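Long-range contact in SusD-like protein BACOVA_02651 (Bacteroides ovatus, PDB 5E75), which binds polysaccharide at the cell surface, probably capturing xyloglucan before its transport into the periplasm for degradation: residues A302-Y313 and Y321-K332. Sequence-based numbering, arbitrary orientation.
Sequences ATFFTKGSYYSY and YTYKGTASPIKK
Phe305 meets Tyr321, Tyr323 and Lys331 at the centre of this contact, a worked example of a beta hairpin whose irregular continuation closes over one aromatic side chain. Tyr321 turns its edge to the Phe305 face in an offset edge-to-face pair, planes at 79° and centroids 5.6 Å apart. Lys331 CB sits over the Phe305 ring, 4.0 Å from its centroid, while Phe305 CB in turn rests on a face of Tyr323. With CG anti to the backbone N (chi1 169°) and a bend at chi2, Lys331 runs past the ring, CD 3.5 Å from Phe305 CZ, slides alongside Tyr311, and brings CE to 3.6 Å from Tyr313 OH. Replacing Phe305 with an alanine is likely to remove the face that the Tyr321 edge meets and the ring under the Lys331 methylenes, opening a gap between the two.

Backbone hydrogen bonds join the segments in separate groups. In the antiparallel strands 310-311 and 321-322, Tyr311 and Tyr321 bond reciprocally; beyond them Gly308 N, in a type II turn, donates to Tyr323 O. Farther along, Phe305 N donates to Pro329 O, and Thr303 O accepts both Lys331 N (2.8 Å) and Lys332 N from one face of its carbonyl plane.

One water donates to Ala302 O (2.8 Å) and accepts from Lys331 NZ; another links Lys307 N to Ala327 O. Tyr323 OH accepts from Ala327 N, and Tyr321 OH bonds Glu271.

Within the SusD family region, Phe304 packs on helix 286-291 and Pro329 on strand 283-284. The chemistry implies that paired backbones set the course of both segments while an aromatic cluster fills the space between them, the Lys331 ammonium held by water and Val334 O.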
loop_
_atom_site.group_PDB
_atom_site.type_symbol
_atom_site.label_atom_id
_atom_site.label_comp_id
_atom_site.label_asym_id
_atom_site.label_seq_id
_atom_site.Cartn_x
_atom_site.Cartn_y
_atom_site.Cartn_z
ATOM N N ALA A 302 -9.523 -14.040 -1.701
ATOM C CA ALA A 302 -8.080 -13.882 -1.594
ATOM C C ALA A 302 -7.688 -12.805 -0.595
ATOM O O ALA A 302 -6.519 -12.670 -0.252
ATOM C CB ALA A 302 -7.466 -13.576 -2.960
ATOM N N THR A 303 -8.656 -12.010 -0.156
ATOM C CA THR A 303 -8.371 -10.921 0.773
ATOM C C THR A 303 -8.785 -11.238 2.221
ATOM O O THR A 303 -7.999 -10.996 3.161
ATOM C CB THR A 303 -8.996 -9.589 0.292
ATOM O OG1 THR A 303 -8.585 -9.341 -1.056
ATOM C CG2 THR A 303 -8.537 -8.443 1.143
ATOM N N PHE A 304 -9.999 -11.758 2.396
ATOM C CA PHE A 304 -10.528 -12.137 3.714
ATOM C C PHE A 304 -11.157 -13.515 3.673
ATOM O O PHE A 304 -11.823 -13.865 2.710
ATOM C CB PHE A 304 -11.618 -11.153 4.182
ATOM C CG PHE A 304 -11.151 -9.736 4.263
ATOM C CD1 PHE A 304 -10.309 -9.321 5.287
ATOM C CD2 PHE A 304 -11.534 -8.820 3.292
ATOM C CE1 PHE A 304 -9.851 -8.006 5.337
ATOM C CE2 PHE A 304 -11.095 -7.513 3.338
ATOM C CZ PHE A 304 -10.240 -7.095 4.363
ATOM N N PHE A 305 -10.983 -14.270 4.752
ATOM C CA PHE A 305 -11.749 -15.500 4.981
ATOM C C PHE A 305 -13.184 -15.101 5.322
ATOM O O PHE A 305 -13.383 -14.186 6.105
ATOM C CB PHE A 305 -11.174 -16.279 6.157
ATOM C CG PHE A 305 -9.775 -16.810 5.936
ATOM C CD1 PHE A 305 -9.558 -17.926 5.135
ATOM C CD2 PHE A 305 -8.671 -16.231 6.570
ATOM C CE1 PHE A 305 -8.288 -18.437 4.953
ATOM C CE2 PHE A 305 -7.402 -16.752 6.379
ATOM C CZ PHE A 305 -7.218 -17.855 5.582
ATOM N N THR A 306 -14.185 -15.769 4.751
ATOM C CA THR A 306 -15.556 -15.654 5.235
ATOM C C THR A 306 -16.153 -17.052 5.263
ATOM O O THR A 306 -15.643 -17.957 4.613
ATOM C CB THR A 306 -16.435 -14.711 4.383
ATOM O OG1 THR A 306 -16.465 -15.156 3.023
ATOM C CG2 THR A 306 -15.926 -13.254 4.455
ATOM N N LYS A 307 -17.218 -17.221 6.039
ATOM C CA LYS A 307 -17.736 -18.549 6.365
ATOM C C LYS A 307 -17.977 -19.423 5.137
ATOM O O LYS A 307 -18.690 -19.032 4.215
ATOM C CB LYS A 307 -19.030 -18.407 7.150
ATOM C CG LYS A 307 -19.517 -19.728 7.746
ATOM C CD LYS A 307 -20.693 -19.495 8.669
ATOM C CE LYS A 307 -20.965 -20.725 9.514
ATOM N NZ LYS A 307 -22.122 -20.506 10.417
ATOM N N GLY A 308 -17.400 -20.617 5.158
ATOM C CA GLY A 308 -17.599 -21.575 4.086
ATOM C C GLY A 308 -16.662 -21.430 2.899
ATOM O O GLY A 308 -16.669 -22.271 2.003
ATOM N N SER A 309 -15.833 -20.385 2.874
ATOM C CA SER A 309 -14.897 -20.236 1.770
ATOM C C SER A 309 -13.811 -21.298 1.838
ATOM O O SER A 309 -13.268 -21.575 2.914
ATOM C CB SER A 309 -14.248 -18.849 1.768
ATOM O OG SER A 309 -15.219 -17.862 1.421
ATOM N N TYR A 310 -13.518 -21.877 0.675
ATOM C CA TYR A 310 -12.555 -22.968 0.522
ATOM C C TYR A 310 -11.299 -22.535 -0.225
ATOM O O TYR A 310 -11.362 -21.799 -1.201
ATOM C CB TYR A 310 -13.213 -24.182 -0.175
ATOM C CG TYR A 310 -12.250 -25.308 -0.481
ATOM C CD1 TYR A 310 -11.815 -26.184 0.509
ATOM C CD2 TYR A 310 -11.755 -25.478 -1.756
ATOM C CE1 TYR A 310 -10.928 -27.199 0.220
ATOM C CE2 TYR A 310 -10.870 -26.483 -2.050
ATOM C CZ TYR A 310 -10.456 -27.336 -1.060
ATOM O OH TYR A 310 -9.547 -28.338 -1.373
ATOM N N TYR A 311 -10.164 -22.993 0.284
ATOM C CA TYR A 311 -8.840 -22.676 -0.249
ATOM C C TYR A 311 -8.089 -23.973 -0.532
ATOM O O TYR A 311 -7.652 -24.649 0.393
ATOM C CB TYR A 311 -8.065 -21.822 0.768
ATOM C CG TYR A 311 -8.783 -20.535 1.074
ATOM C CD1 TYR A 311 -9.864 -20.504 1.934
ATOM C CD2 TYR A 311 -8.398 -19.349 0.472
ATOM C CE1 TYR A 311 -10.557 -19.333 2.178
ATOM C CE2 TYR A 311 -9.080 -18.169 0.705
ATOM C CZ TYR A 311 -10.157 -18.161 1.570
ATOM O OH TYR A 311 -10.887 -17.026 1.850
ATOM N N SER A 312 -7.893 -24.313 -1.802
ATOM C CA SER A 312 -7.187 -25.548 -2.139
ATOM C C SER A 312 -5.710 -25.485 -1.800
ATOM O O SER A 312 -5.059 -26.526 -1.653
ATOM C CB SER A 312 -7.339 -25.845 -3.620
ATOM O OG SER A 312 -6.785 -24.801 -4.385
ATOM N N TYR A 313 -5.194 -24.267 -1.641
ATOM C CA TYR A 313 -3.756 -24.022 -1.544
ATOM C C TYR A 313 -3.287 -23.659 -0.127
ATOM O O TYR A 313 -2.119 -23.303 0.082
ATOM C CB TYR A 313 -3.361 -22.936 -2.557
ATOM C CG TYR A 313 -4.046 -21.588 -2.387
ATOM C CD1 TYR A 313 -5.249 -21.301 -3.020
ATOM C CD2 TYR A 313 -3.462 -20.595 -1.625
ATOM C CE1 TYR A 313 -5.869 -20.061 -2.874
ATOM C CE2 TYR A 313 -4.074 -19.361 -1.466
ATOM C CZ TYR A 313 -5.276 -19.099 -2.091
ATOM O OH TYR A 313 -5.854 -17.849 -1.935
ATOM N N TYR A 321 -8.370 -26.013 2.861
ATOM C CA TYR A 321 -8.885 -25.402 4.074
ATOM C C TYR A 321 -10.218 -24.712 3.830
ATOM O O TYR A 321 -10.376 -23.951 2.865
ATOM C CB TYR A 321 -7.898 -24.346 4.601
ATOM C CG TYR A 321 -8.422 -23.546 5.774
ATOM C CD1 TYR A 321 -8.458 -24.084 7.044
ATOM C CD2 TYR A 321 -8.898 -22.260 5.605
ATOM C CE1 TYR A 321 -8.955 -23.355 8.109
ATOM C CE2 TYR A 321 -9.381 -21.534 6.650
ATOM C CZ TYR A 321 -9.422 -22.074 7.903
ATOM O OH TYR A 321 -9.916 -21.324 8.940
ATOM N N THR A 322 -11.173 -24.964 4.720
ATOM C CA THR A 322 -12.438 -24.261 4.728
ATOM C C THR A 322 -12.524 -23.454 6.012
ATOM O O THR A 322 -12.370 -23.993 7.103
ATOM C CB THR A 322 -13.617 -25.245 4.700
ATOM O OG1 THR A 322 -13.551 -26.028 3.506
ATOM C CG2 THR A 322 -14.932 -24.512 4.736
ATOM N N TYR A 323 -12.786 -22.156 5.890
ATOM C CA TYR A 323 -13.008 -21.329 7.064
ATOM C C TYR A 323 -14.401 -21.594 7.617
ATOM O O TYR A 323 -15.390 -21.464 6.901
ATOM C CB TYR A 323 -12.855 -19.844 6.713
ATOM C CG TYR A 323 -13.183 -18.914 7.859
ATOM C CD1 TYR A 323 -12.357 -18.831 8.969
ATOM C CD2 TYR A 323 -14.310 -18.110 7.825
ATOM C CE1 TYR A 323 -12.669 -17.980 10.028
ATOM C CE2 TYR A 323 -14.607 -17.251 8.854
ATOM C CZ TYR A 323 -13.793 -17.188 9.959
ATOM O OH TYR A 323 -14.108 -16.343 10.990
ATOM N N LYS A 324 -14.473 -21.948 8.895
ATOM C CA LYS A 324 -15.748 -22.351 9.502
ATOM C C LYS A 324 -16.193 -21.411 10.611
ATOM O O LYS A 324 -17.203 -21.662 11.282
ATOM C CB LYS A 324 -15.642 -23.785 10.030
ATOM C CG LYS A 324 -15.451 -24.775 8.901
ATOM C CD LYS A 324 -15.168 -26.174 9.402
ATOM C CE LYS A 324 -14.949 -27.121 8.238
ATOM N NZ LYS A 324 -14.787 -28.528 8.687
ATOM N N GLY A 325 -15.458 -20.326 10.812
ATOM C CA GLY A 325 -15.867 -19.289 11.740
ATOM C C GLY A 325 -16.954 -18.402 11.166
ATOM O O GLY A 325 -17.472 -18.663 10.076
ATOM N N THR A 326 -17.259 -17.322 11.873
ATOM C CA THR A 326 -18.325 -16.406 11.471
ATOM C C THR A 326 -17.861 -14.963 11.487
ATOM O O THR A 326 -18.654 -14.052 11.616
ATOM C CB THR A 326 -19.576 -16.545 12.369
ATOM O OG1 THR A 326 -19.255 -16.190 13.714
ATOM C CG2 THR A 326 -20.091 -17.973 12.337
ATOM N N ALA A 327 -16.559 -14.775 11.354
ATOM C CA ALA A 327 -15.961 -13.447 11.278
ATOM C C ALA A 327 -15.337 -13.231 9.889
ATOM O O ALA A 327 -15.820 -13.781 8.893
ATOM C CB ALA A 327 -14.973 -13.273 12.394
ATOM N N SER A 328 -14.294 -12.410 9.802
ATOM C CA SER A 328 -13.738 -12.045 8.507
ATOM C C SER A 328 -12.224 -11.822 8.614
ATOM O O SER A 328 -11.708 -10.775 8.214
ATOM C CB SER A 328 -14.468 -10.820 7.941
ATOM O OG SER A 328 -14.579 -9.793 8.905
ATOM N N PRO A 329 -11.491 -12.807 9.146
ATOM C CA PRO A 329 -10.057 -12.592 9.332
ATOM C C PRO A 329 -9.305 -12.450 8.004
ATOM O O PRO A 329 -9.779 -12.832 6.925
ATOM C CB PRO A 329 -9.622 -13.834 10.117
ATOM C CG PRO A 329 -10.649 -14.903 9.803
ATOM C CD PRO A 329 -11.930 -14.148 9.596
ATOM N N ILE A 330 -8.110 -11.896 8.109
ATOM C CA ILE A 330 -7.297 -11.588 6.948
ATOM C C ILE A 330 -6.826 -12.877 6.248
ATOM O O ILE A 330 -6.305 -13.793 6.890
ATOM C CB ILE A 330 -6.086 -10.720 7.358
ATOM C CG1 ILE A 330 -6.534 -9.375 7.955
ATOM C CG2 ILE A 330 -5.148 -10.502 6.177
ATOM C CD1 ILE A 330 -5.435 -8.638 8.682
ATOM N N LYS A 331 -6.966 -12.921 4.923
ATOM C CA LYS A 331 -6.333 -13.942 4.088
ATOM C C LYS A 331 -5.104 -13.410 3.350
ATOM O O LYS A 331 -4.085 -14.089 3.267
ATOM C CB LYS A 331 -7.323 -14.539 3.077
ATOM C CG LYS A 331 -6.662 -15.429 1.983
ATOM C CD LYS A 331 -5.999 -16.678 2.540
ATOM C CE LYS A 331 -5.000 -17.277 1.553
ATOM N NZ LYS A 331 -3.800 -16.415 1.422
ATOM N N LYS A 332 -5.177 -12.205 2.797
ATOM C CA LYS A 332 -4.040 -11.644 2.080
ATOM C C LYS A 332 -2.895 -11.310 3.014
ATOM O O LYS A 332 -3.057 -10.512 3.927
ATOM C CB LYS A 332 -4.457 -10.405 1.310
ATOM C CG LYS A 332 -3.382 -9.917 0.356
ATOM C CD LYS A 332 -3.818 -8.700 -0.471
ATOM C CE LYS A 332 -4.948 -8.999 -1.438
ATOM N NZ LYS A 332 -5.372 -7.752 -2.173
HETATM O O HOH W 1 -4.231 -14.228 -0.372
HETATM O O HOH W 2 -17.893 -15.140 7.720
#